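Local coordinates for CARDB domain-containing protein (Pyrococcus furiosus, PDB 3IDU) that is of unknown function but carries a CARDB domain, the part described here, that binds two manganese ions, at residues F16-V21 against E104-N110; Y37-N43 against E74-F80. All coordinates share one frame; numbering follows the deposited sequence.

Overall arrangement
Both contacts belong to one CARDB domain, an all-beta member of the E-set clan whose two sheets pack as a sandwich. Their centres lie about 14 Å apart. Along the chain F16-V21 comes first, then both segments of contact 2, and finally E104-N110, so contact 1 brings together regions from near the two ends of the chain. The three-stranded antiparallel sheet links them: strand 35-43 is central, with 19-24 on one flank and 75-82 on the other. T20 N bonds to K42 O, and N43 OD1 accepts the N-H of D18. The strand pair of contact 2 and the strand whose start supplies D18 and L19 to the manganese site thus belong to one sheet.

Contact 1: residues F16-V21 against E104-N110; sequences FPDLTV and ELNENNN. With MN (manganese (II) ion), chain C; MN (manganese (II) ion), chain D.
The carboxylate of D18 and the amide of N109 approach from opposite directions with their planes 32° apart, and N109 ND2 reaches D18 OD2 on its syn side at 3.2 Å, but tilted out of the carboxylate plane. The two oxygens of the E104 carboxylate are approached differently: L19 N stands above its plane, 2.9 Å from OE1, whereas N110 ND2 donates to the syn lone pair of OE2. These groups frame a six-oxygen manganese site in the CARDB domain, joining the start of strand 19-24 to the loop before strand 111-118. D18 OD1 and L19 O bind the ion from one segment; E104 OE1, N106 O, N109 OD1 and N110 OD1 bind it from the other. With CG anti to the backbone N (chi1 -174°), D18 sends OD1 to the metal, 2.3 Å away. E104 bridges two ions, since its OE2 holds a second manganese at 2.2 Å; E107 OE2, D97, N100, V102 and a water complete that site. T20 OG1 donates in the carbonyl plane to N109 O at 3.0 Å. A valine in place of T20 would probably leave that carbonyl without its hydroxyl donor and the turn carrying the N109 ligand less firmly tied to the strand. N106 OD1 closes an Asx turn with N108 N. Beyond the metal, L105 N bonds to P17 O, and L105 CD2 packs 3.3 Å from F16 CB.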
ATOM      1  N   PHE A  16      11.756  16.537  -3.964  1.00 10.82           N
ATOM      2  CA  PHE A  16      10.817  15.991  -2.979  1.00 10.38           C
ATOM      3  C   PHE A  16      10.541  14.514  -3.146  1.00  9.82           C
ATOM      4  O   PHE A  16      10.577  13.987  -4.257  1.00 13.03           O
ATOM      5  CB  PHE A  16       9.443  16.664  -3.066  1.00 13.47           C
ATOM      6  CG  PHE A  16       9.465  18.145  -2.890  1.00 10.09           C
ATOM      7  CD1 PHE A  16       9.669  18.984  -3.980  1.00 13.54           C
ATOM      8  CD2 PHE A  16       9.243  18.705  -1.641  1.00  9.15           C
ATOM      9  CE1 PHE A  16       9.649  20.366  -3.828  1.00 12.80           C
ATOM     10  CE2 PHE A  16       9.220  20.082  -1.474  1.00 11.02           C
ATOM     11  CZ  PHE A  16       9.423  20.919  -2.572  1.00 13.41           C
ATOM     12  N   PRO A  17      10.259  13.819  -2.039  1.00  7.86           N
ATOM     13  CA  PRO A  17       9.967  12.400  -2.212  1.00  8.34           C
ATOM     14  C   PRO A  17       8.479  12.354  -2.570  1.00 13.49           C
ATOM     15  O   PRO A  17       7.810  13.387  -2.559  1.00  9.35           O
ATOM     16  CB  PRO A  17      10.249  11.815  -0.822  1.00 14.54           C
ATOM     17  CG  PRO A  17       9.875  12.938   0.101  1.00 15.01           C
ATOM     18  CD  PRO A  17      10.417  14.172  -0.616  1.00  8.68           C
ATOM     19  N   ASP A  18       7.974  11.184  -2.938  1.00  7.80           N
ATOM     20  CA  ASP A  18       6.546  11.033  -3.195  1.00  6.77           C
ATOM     21  C   ASP A  18       6.194   9.584  -2.972  1.00  6.79           C
ATOM     22  O   ASP A  18       6.462   8.719  -3.803  1.00  7.11           O
ATOM     23  CB  ASP A  18       6.108  11.441  -4.607  1.00  9.59           C
ATOM     24  CG  ASP A  18       4.586  11.388  -4.759  1.00 11.69           C
ATOM     25  OD1 ASP A  18       3.913  11.139  -3.737  1.00 12.49           O
ATOM     26  OD2 ASP A  18       4.054  11.591  -5.873  1.00 17.38           O
ATOM     27  N   LEU A  19       5.595   9.338  -1.823  1.00  7.57           N
ATOM     28  CA  LEU A  19       5.200   8.006  -1.433  1.00  7.40           C
ATOM     29  C   LEU A  19       3.867   7.616  -2.040  1.00 12.04           C
ATOM     30  O   LEU A  19       2.945   8.421  -2.103  1.00  8.33           O
ATOM     31  CB  LEU A  19       5.105   7.952   0.086  1.00  7.75           C
ATOM     32  CG  LEU A  19       6.418   8.270   0.795  1.00  6.62           C
ATOM     33  CD1 LEU A  19       6.163   8.589   2.261  1.00  6.32           C
ATOM     34  CD2 LEU A  19       7.356   7.079   0.656  1.00  9.48           C
ATOM     35  N   THR A  20       3.769   6.369  -2.480  1.00  8.41           N
ATOM     36  CA  THR A  20       2.532   5.870  -3.054  1.00  9.00           C
ATOM     37  C   THR A  20       2.373   4.408  -2.655  1.00  9.40           C
ATOM     38  O   THR A  20       3.351   3.744  -2.311  1.00  9.46           O
ATOM     39  CB  THR A  20       2.535   5.978  -4.592  1.00 13.71           C
ATOM     40  OG1 THR A  20       1.192   5.842  -5.078  1.00 24.73           O
ATOM     41  CG2 THR A  20       3.391   4.882  -5.196  1.00  5.22           C
ATOM     42  N   VAL A  21       1.145   3.910  -2.699  1.00 10.38           N
ATOM     43  CA  VAL A  21       0.876   2.521  -2.344  1.00 10.26           C
ATOM     44  C   VAL A  21      -0.142   1.887  -3.282  1.00 11.53           C
ATOM     45  O   VAL A  21      -1.027   2.560  -3.812  1.00 11.20           O
ATOM     46  CB  VAL A  21       0.333   2.390  -0.904  1.00 12.07           C
ATOM     47  CG1 VAL A  21       1.412   2.730   0.100  1.00 22.00           C
ATOM     48  CG2 VAL A  21      -0.876   3.295  -0.722  1.00 11.81           C
ATOM     49  N   GLU A 104       5.667  15.626   0.598  1.00 11.00           N
ATOM     50  CA  GLU A 104       5.834  14.997  -0.709  1.00  9.47           C
ATOM     51  C   GLU A 104       5.263  15.826  -1.843  1.00  9.44           C
ATOM     52  O   GLU A 104       4.592  16.838  -1.633  1.00  9.67           O
ATOM     53  CB  GLU A 104       5.114  13.650  -0.758  1.00  9.83           C
ATOM     54  CG  GLU A 104       5.377  12.699   0.391  1.00 12.79           C
ATOM     55  CD  GLU A 104       4.237  11.706   0.555  1.00  9.44           C
ATOM     56  OE1 GLU A 104       3.823  11.102  -0.452  1.00 10.98           O
ATOM     57  OE2 GLU A 104       3.751  11.530   1.688  1.00  9.90           O
ATOM     58  N   LEU A 105       5.514  15.346  -3.054  1.00  9.15           N
ATOM     59  CA  LEU A 105       5.011  15.984  -4.260  1.00 10.75           C
ATOM     60  C   LEU A 105       3.493  15.825  -4.316  1.00  9.15           C
ATOM     61  O   LEU A 105       2.799  16.626  -4.941  1.00 11.05           O
ATOM     62  CB  LEU A 105       5.618  15.319  -5.496  1.00 13.15           C
ATOM     63  CG  LEU A 105       7.140  15.302  -5.613  1.00 16.11           C
ATOM     64  CD1 LEU A 105       7.544  14.375  -6.749  1.00 23.14           C
ATOM     65  CD2 LEU A 105       7.656  16.714  -5.857  1.00 21.69           C
ATOM     66  N   ASN A 106       2.979  14.790  -3.659  1.00  8.25           N
ATOM     67  CA  ASN A 106       1.546  14.523  -3.661  1.00  7.19           C
ATOM     68  C   ASN A 106       1.175  13.768  -2.385  1.00 10.64           C
ATOM     69  O   ASN A 106       1.788  12.753  -2.055  1.00  9.45           O
ATOM     70  CB  ASN A 106       1.194  13.692  -4.901  1.00 10.26           C
ATOM     71  CG  ASN A 106      -0.302  13.494  -5.079  1.00 14.03           C
ATOM     72  OD1 ASN A 106      -1.107  13.879  -4.227  1.00 15.13           O
ATOM     73  ND2 ASN A 106      -0.681  12.880  -6.196  1.00 11.22           N
ATOM     74  N   GLU A 107       0.190  14.280  -1.654  1.00 10.59           N
ATOM     75  CA  GLU A 107      -0.251  13.630  -0.419  1.00 13.96           C
ATOM     76  C   GLU A 107      -1.569  12.903  -0.683  1.00 16.73           C
ATOM     77  O   GLU A 107      -2.119  12.241   0.203  1.00 17.06           O
ATOM     78  CB  GLU A 107      -0.461  14.666   0.701  1.00 10.99           C
ATOM     79  CG  GLU A 107       0.632  15.731   0.837  1.00 15.96           C
ATOM     80  CD  GLU A 107       1.975  15.188   1.303  1.00 24.47           C
ATOM     81  OE1 GLU A 107       2.962  15.966   1.303  1.00 22.86           O
ATOM     82  OE2 GLU A 107       2.047  13.996   1.677  1.00 18.55           O
ATOM     83  N   ASN A 108      -2.064  13.012  -1.911  1.00 15.35           N
ATOM     84  CA  ASN A 108      -3.329  12.396  -2.269  1.00 11.98           C
ATOM     85  C   ASN A 108      -3.228  11.058  -3.004  1.00 14.37           C
ATOM     86  O   ASN A 108      -4.233  10.529  -3.476  1.00 19.68           O
ATOM     87  CB  ASN A 108      -4.170  13.393  -3.081  1.00 13.81           C
ATOM     88  CG  ASN A 108      -4.340  14.728  -2.364  1.00 19.53           C
ATOM     89  OD1 ASN A 108      -3.740  15.740  -2.746  1.00 15.57           O
ATOM     90  ND2 ASN A 108      -5.144  14.729  -1.303  1.00 18.04           N
ATOM     91  N   ASN A 109      -2.021  10.506  -3.092  1.00 11.73           N
ATOM     92  CA  ASN A 109      -1.822   9.211  -3.740  1.00 13.10           C
ATOM     93  C   ASN A 109      -1.202   8.264  -2.715  1.00 11.39           C
ATOM     94  O   ASN A 109      -0.515   7.298  -3.060  1.00  9.44           O
ATOM     95  CB  ASN A 109      -0.906   9.345  -4.969  1.00 15.49           C
ATOM     96  CG  ASN A 109       0.475   9.887  -4.625  1.00 13.92           C
ATOM     97  OD1 ASN A 109       0.722  10.320  -3.503  1.00 10.80           O
ATOM     98  ND2 ASN A 109       1.379   9.874  -5.604  1.00 10.20           N
ATOM     99  N   ASN A 110      -1.473   8.548  -1.445  1.00  9.13           N
ATOM    100  CA  ASN A 110      -0.939   7.764  -0.338  1.00  8.90           C
ATOM    101  C   ASN A 110      -1.912   6.720   0.186  1.00  6.69           C
ATOM    102  O   ASN A 110      -1.646   6.085   1.204  1.00 10.10           O
ATOM    103  CB  ASN A 110      -0.535   8.699   0.805  1.00 10.02           C
ATOM    104  CG  ASN A 110       0.697   9.514   0.483  1.00 10.86           C
ATOM    105  OD1 ASN A 110       0.798  10.110  -0.586  1.00 11.91           O
ATOM    106  ND2 ASN A 110       1.638   9.554   1.415  1.00  8.43           N
TER
HETATM  107 MN    MN C 601       2.355  10.582  -2.076  1.00  9.80          MN
HETATM  108 MN    MN D 602       3.197  12.862   3.337  1.00 12.87          MN
HETATM  109  O   HOH W   1       1.195  11.799   3.890  1.00 14.70           O

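Contact 2: residues Y37-N43 against E74-F80; sequences YEVHVKN and EEKVLTF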
ATOM      1  N   TYR A  37      -1.418 -11.467  -0.210  1.00 19.19           N
ATOM      2  CA  TYR A  37      -1.513 -10.164  -0.859  1.00 22.49           C
ATOM      3  C   TYR A  37      -0.180  -9.447  -0.828  1.00 16.16           C
ATOM      4  O   TYR A  37       0.693  -9.777  -0.031  1.00 16.32           O
ATOM      5  CB  TYR A  37      -2.564  -9.287  -0.175  1.00 22.46           C
ATOM      6  CG  TYR A  37      -3.984  -9.760  -0.378  1.00 18.78           C
ATOM      7  CD1 TYR A  37      -4.527 -10.768   0.417  1.00 20.72           C
ATOM      8  CD2 TYR A  37      -4.774  -9.219  -1.389  1.00 19.70           C
ATOM      9  CE1 TYR A  37      -5.831 -11.225   0.207  1.00 24.31           C
ATOM     10  CE2 TYR A  37      -6.071  -9.667  -1.609  1.00 27.08           C
ATOM     11  CZ  TYR A  37      -6.593 -10.670  -0.810  1.00 23.17           C
ATOM     12  OH  TYR A  37      -7.872 -11.121  -1.039  1.00 26.19           O
ATOM     13  N   GLU A  38      -0.021  -8.466  -1.708  1.00 15.94           N
ATOM     14  CA  GLU A  38       1.213  -7.701  -1.751  1.00 18.92           C
ATOM     15  C   GLU A  38       0.914  -6.214  -1.722  1.00 17.24           C
ATOM     16  O   GLU A  38       0.009  -5.733  -2.406  1.00 19.29           O
ATOM     17  CB  GLU A  38       2.014  -8.020  -3.017  1.00 25.33           C
ATOM     18  CG  GLU A  38       2.304  -9.496  -3.227  1.00 26.46           C
ATOM     19  CD  GLU A  38       3.239  -9.739  -4.394  1.00 32.36           C
ATOM     20  OE1 GLU A  38       3.002  -9.162  -5.477  1.00 34.83           O
ATOM     21  OE2 GLU A  38       4.206 -10.514  -4.233  1.00 39.30           O
ATOM     22  N   VAL A  39       1.675  -5.493  -0.909  1.00 12.58           N
ATOM     23  CA  VAL A  39       1.523  -4.053  -0.821  1.00 13.49           C
ATOM     24  C   VAL A  39       2.765  -3.482  -1.493  1.00 10.31           C
ATOM     25  O   VAL A  39       3.882  -3.704  -1.033  1.00 11.42           O
ATOM     26  CB  VAL A  39       1.456  -3.576   0.644  1.00 13.77           C
ATOM     27  CG1 VAL A  39       1.356  -2.059   0.685  1.00 17.66           C
ATOM     28  CG2 VAL A  39       0.243  -4.202   1.342  1.00 23.11           C
ATOM     29  N   HIS A  40       2.565  -2.785  -2.608  1.00  9.95           N
ATOM     30  CA  HIS A  40       3.665  -2.180  -3.347  1.00 12.34           C
ATOM     31  C   HIS A  40       3.809  -0.722  -2.920  1.00 13.86           C
ATOM     32  O   HIS A  40       2.952   0.105  -3.223  1.00 11.54           O
ATOM     33  CB  HIS A  40       3.399  -2.257  -4.855  1.00 12.47           C
ATOM     34  CG  HIS A  40       3.426  -3.651  -5.402  1.00 21.29           C
ATOM     35  ND1 HIS A  40       4.295  -4.044  -6.395  1.00 19.15           N
ATOM     36  CD2 HIS A  40       2.712  -4.753  -5.068  1.00 20.76           C
ATOM     37  CE1 HIS A  40       4.119  -5.330  -6.649  1.00 25.51           C
ATOM     38  NE2 HIS A  40       3.164  -5.783  -5.857  1.00 17.71           N
ATOM     39  N   VAL A  41       4.887  -0.416  -2.204  1.00 11.11           N
ATOM     40  CA  VAL A  41       5.132   0.947  -1.735  1.00 11.43           C
ATOM     41  C   VAL A  41       6.286   1.523  -2.547  1.00 10.91           C
ATOM     42  O   VAL A  41       7.347   0.906  -2.663  1.00  7.65           O
ATOM     43  CB  VAL A  41       5.459   0.964  -0.216  1.00  9.32           C
ATOM     44  CG1 VAL A  41       6.757   0.217   0.053  1.00 17.27           C
ATOM     45  CG2 VAL A  41       5.542   2.396   0.290  1.00 12.16           C
ATOM     46  N   LYS A  42       6.077   2.704  -3.124  1.00  6.82           N
ATOM     47  CA  LYS A  42       7.110   3.315  -3.947  1.00  6.05           C
ATOM     48  C   LYS A  42       7.392   4.760  -3.574  1.00  7.98           C
ATOM     49  O   LYS A  42       6.551   5.441  -2.989  1.00  8.22           O
ATOM     50  CB  LYS A  42       6.685   3.262  -5.419  1.00 10.16           C
ATOM     51  CG  LYS A  42       6.087   1.920  -5.823  1.00 23.50           C
ATOM     52  CD  LYS A  42       5.422   1.950  -7.190  1.00 22.64           C
ATOM     53  CE  LYS A  42       6.441   1.946  -8.317  1.00 31.30           C
ATOM     54  NZ  LYS A  42       5.786   1.737  -9.650  1.00 26.98           N
ATOM     55  N   ASN A  43       8.599   5.207  -3.899  1.00  7.43           N
ATOM     56  CA  ASN A  43       8.991   6.590  -3.683  1.00  9.62           C
ATOM     57  C   ASN A  43       9.290   7.077  -5.089  1.00 14.30           C
ATOM     58  O   ASN A  43      10.325   6.739  -5.657  1.00 11.25           O
ATOM     59  CB  ASN A  43      10.254   6.710  -2.831  1.00  9.88           C
ATOM     60  CG  ASN A  43      10.689   8.154  -2.651  1.00 13.81           C
ATOM     61  OD1 ASN A  43      10.011   9.080  -3.104  1.00  8.07           O
ATOM     62  ND2 ASN A  43      11.821   8.355  -1.980  1.00  8.36           N
ATOM     63  N   GLU A  74      12.703   4.260  -5.438  1.00  9.32           N
ATOM     64  CA  GLU A  74      12.769   2.874  -4.978  1.00 10.52           C
ATOM     65  C   GLU A  74      11.376   2.311  -4.694  1.00 15.84           C
ATOM     66  O   GLU A  74      10.445   3.049  -4.355  1.00 12.73           O
ATOM     67  CB  GLU A  74      13.632   2.753  -3.717  1.00 13.78           C
ATOM     68  CG  GLU A  74      13.877   1.303  -3.310  1.00 20.12           C
ATOM     69  CD  GLU A  74      14.755   1.143  -2.073  1.00 27.64           C
ATOM     70  OE1 GLU A  74      15.122  -0.011  -1.757  1.00 22.71           O
ATOM     71  OE2 GLU A  74      15.080   2.152  -1.415  1.00 24.69           O
ATOM     72  N   GLU A  75      11.238   1.001  -4.849  1.00 11.99           N
ATOM     73  CA  GLU A  75       9.970   0.334  -4.598  1.00 10.33           C
ATOM     74  C   GLU A  75      10.213  -0.895  -3.749  1.00  8.70           C
ATOM     75  O   GLU A  75      11.234  -1.570  -3.893  1.00  9.26           O
ATOM     76  CB  GLU A  75       9.308  -0.092  -5.914  1.00 12.39           C
ATOM     77  CG  GLU A  75       7.997  -0.854  -5.717  1.00 16.25           C
ATOM     78  CD  GLU A  75       7.368  -1.318  -7.020  1.00 28.49           C
ATOM     79  OE1 GLU A  75       6.277  -1.924  -6.966  1.00 20.24           O
ATOM     80  OE2 GLU A  75       7.959  -1.082  -8.099  1.00 28.65           O
ATOM     81  N   LYS A  76       9.284  -1.174  -2.846  1.00  8.14           N
ATOM     82  CA  LYS A  76       9.390  -2.356  -2.007  1.00  9.13           C
ATOM     83  C   LYS A  76       8.055  -3.072  -2.005  1.00 14.56           C
ATOM     84  O   LYS A  76       6.996  -2.442  -2.082  1.00 13.24           O
ATOM     85  CB  LYS A  76       9.796  -1.980  -0.580  1.00 13.35           C
ATOM     86  CG  LYS A  76      11.266  -1.619  -0.442  1.00 10.37           C
ATOM     87  CD  LYS A  76      11.655  -1.287   0.997  1.00 12.60           C
ATOM     88  CE  LYS A  76      13.157  -1.046   1.092  1.00 13.06           C
ATOM     89  NZ  LYS A  76      13.602  -0.629   2.450  1.00 15.18           N
ATOM     90  N   VAL A  77       8.115  -4.397  -1.944  1.00 11.48           N
ATOM     91  CA  VAL A  77       6.919  -5.215  -1.926  1.00 15.50           C
ATOM     92  C   VAL A  77       6.772  -5.813  -0.539  1.00 17.07           C
ATOM     93  O   VAL A  77       7.616  -6.588  -0.081  1.00 16.80           O
ATOM     94  CB  VAL A  77       6.990  -6.355  -2.973  1.00 16.19           C
ATOM     95  CG1 VAL A  77       5.708  -7.181  -2.934  1.00 17.50           C
ATOM     96  CG2 VAL A  77       7.194  -5.769  -4.361  1.00 15.89           C
ATOM     97  N   LEU A  78       5.706  -5.413   0.140  1.00 13.97           N
ATOM     98  CA  LEU A  78       5.412  -5.895   1.479  1.00 20.97           C
ATOM     99  C   LEU A  78       4.350  -6.965   1.318  1.00 16.72           C
ATOM    100  O   LEU A  78       3.459  -6.839   0.482  1.00 22.46           O
ATOM    101  CB  LEU A  78       4.869  -4.755   2.338  1.00 17.77           C
ATOM    102  CG  LEU A  78       5.711  -3.478   2.375  1.00 17.72           C
ATOM    103  CD1 LEU A  78       5.052  -2.484   3.317  1.00 18.97           C
ATOM    104  CD2 LEU A  78       7.125  -3.798   2.835  1.00 19.56           C
ATOM    105  N   THR A  79       4.435  -8.024   2.108  1.00 15.79           N
ATOM    106  CA  THR A  79       3.454  -9.083   1.985  1.00 14.52           C
ATOM    107  C   THR A  79       2.726  -9.351   3.286  1.00 15.75           C
ATOM    108  O   THR A  79       3.212  -9.023   4.369  1.00 18.04           O
ATOM    109  CB  THR A  79       4.111 -10.396   1.530  1.00 23.57           C
ATOM    110  OG1 THR A  79       5.070 -10.807   2.511  1.00 26.88           O
ATOM    111  CG2 THR A  79       4.805 -10.208   0.191  1.00 28.81           C
ATOM    112  N   PHE A  80       1.544  -9.933   3.165  1.00 17.98           N
ATOM    113  CA  PHE A  80       0.751 -10.299   4.328  1.00 20.03           C
ATOM    114  C   PHE A  80      -0.254 -11.355   3.904  1.00 27.30           C
ATOM    115  O   PHE A  80      -0.817 -11.291   2.807  1.00 27.12           O
ATOM    116  CB  PHE A  80       0.033  -9.078   4.933  1.00 20.54           C
ATOM    117  CG  PHE A  80      -1.073  -8.519   4.077  1.00 18.53           C
ATOM    118  CD1 PHE A  80      -0.808  -7.540   3.122  1.00 15.60           C
ATOM    119  CD2 PHE A  80      -2.387  -8.962   4.238  1.00 24.73           C
ATOM    120  CE1 PHE A  80      -1.835  -7.006   2.342  1.00 16.28           C
ATOM    121  CE2 PHE A  80      -3.421  -8.437   3.462  1.00 17.65           C
ATOM    122  CZ  PHE A  80      -3.144  -7.456   2.512  1.00 21.10           C
TER
HETATM  123  O   HOH W   2       4.820  -2.646  -8.790  1.00 40.35           O
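V39 N donates to L78 O over 2.6 Å in a nearly straight bond (174° at the hydrogen), and E38 CA approaches the same oxygen as a CA-H...O donor. This is the shortest rung of an antiparallel ladder between strands 35-43 and 75-82 in the three-stranded sheet of the beta-sandwich. The pairs Y37-F80, V39-L78 and V41-K76 are hydrogen-bonded, alternating with the non-hydrogen-bonded E38-T79, H40-V77 and K42-E75; N43 N extends the ladder to E74 O. The face bearing V39, V41, L78 and F80 packs toward the other sheet, against V54, V56, W66 and L70. F80 CG sits between its backbone N and carbonyl carbon (chi1 69°), which swings the ring back across the strand pair. One ring face thereby receives Y37 CB, 3.7 Å from the centroid in a CH-pi contact, and the edge meets V39 CG2. The Y37 and F80 rings themselves are almost parallel (11°) but slid apart, and Y37 OH hydrogen-bonds to P26 O. The opposite side of the sheet, bearing H40, K42 and E75, is more polar. H40 ND1 gives its hydrogen to E75 OE1 at 3.0 Å, with the oxygen near the imidazole plane, while NE2 makes a weak bond to E38 OE1; the two flanking carboxylates may favour a protonated, charged ring. V77 CG2 lies over one face of that ring. Alongside, K42 and E75 point the same way, K42 CG lying 3.4 Å from E75 CG, and they end in a long salt bridge of 3.9 Å between K42 NZ and E75 OE2.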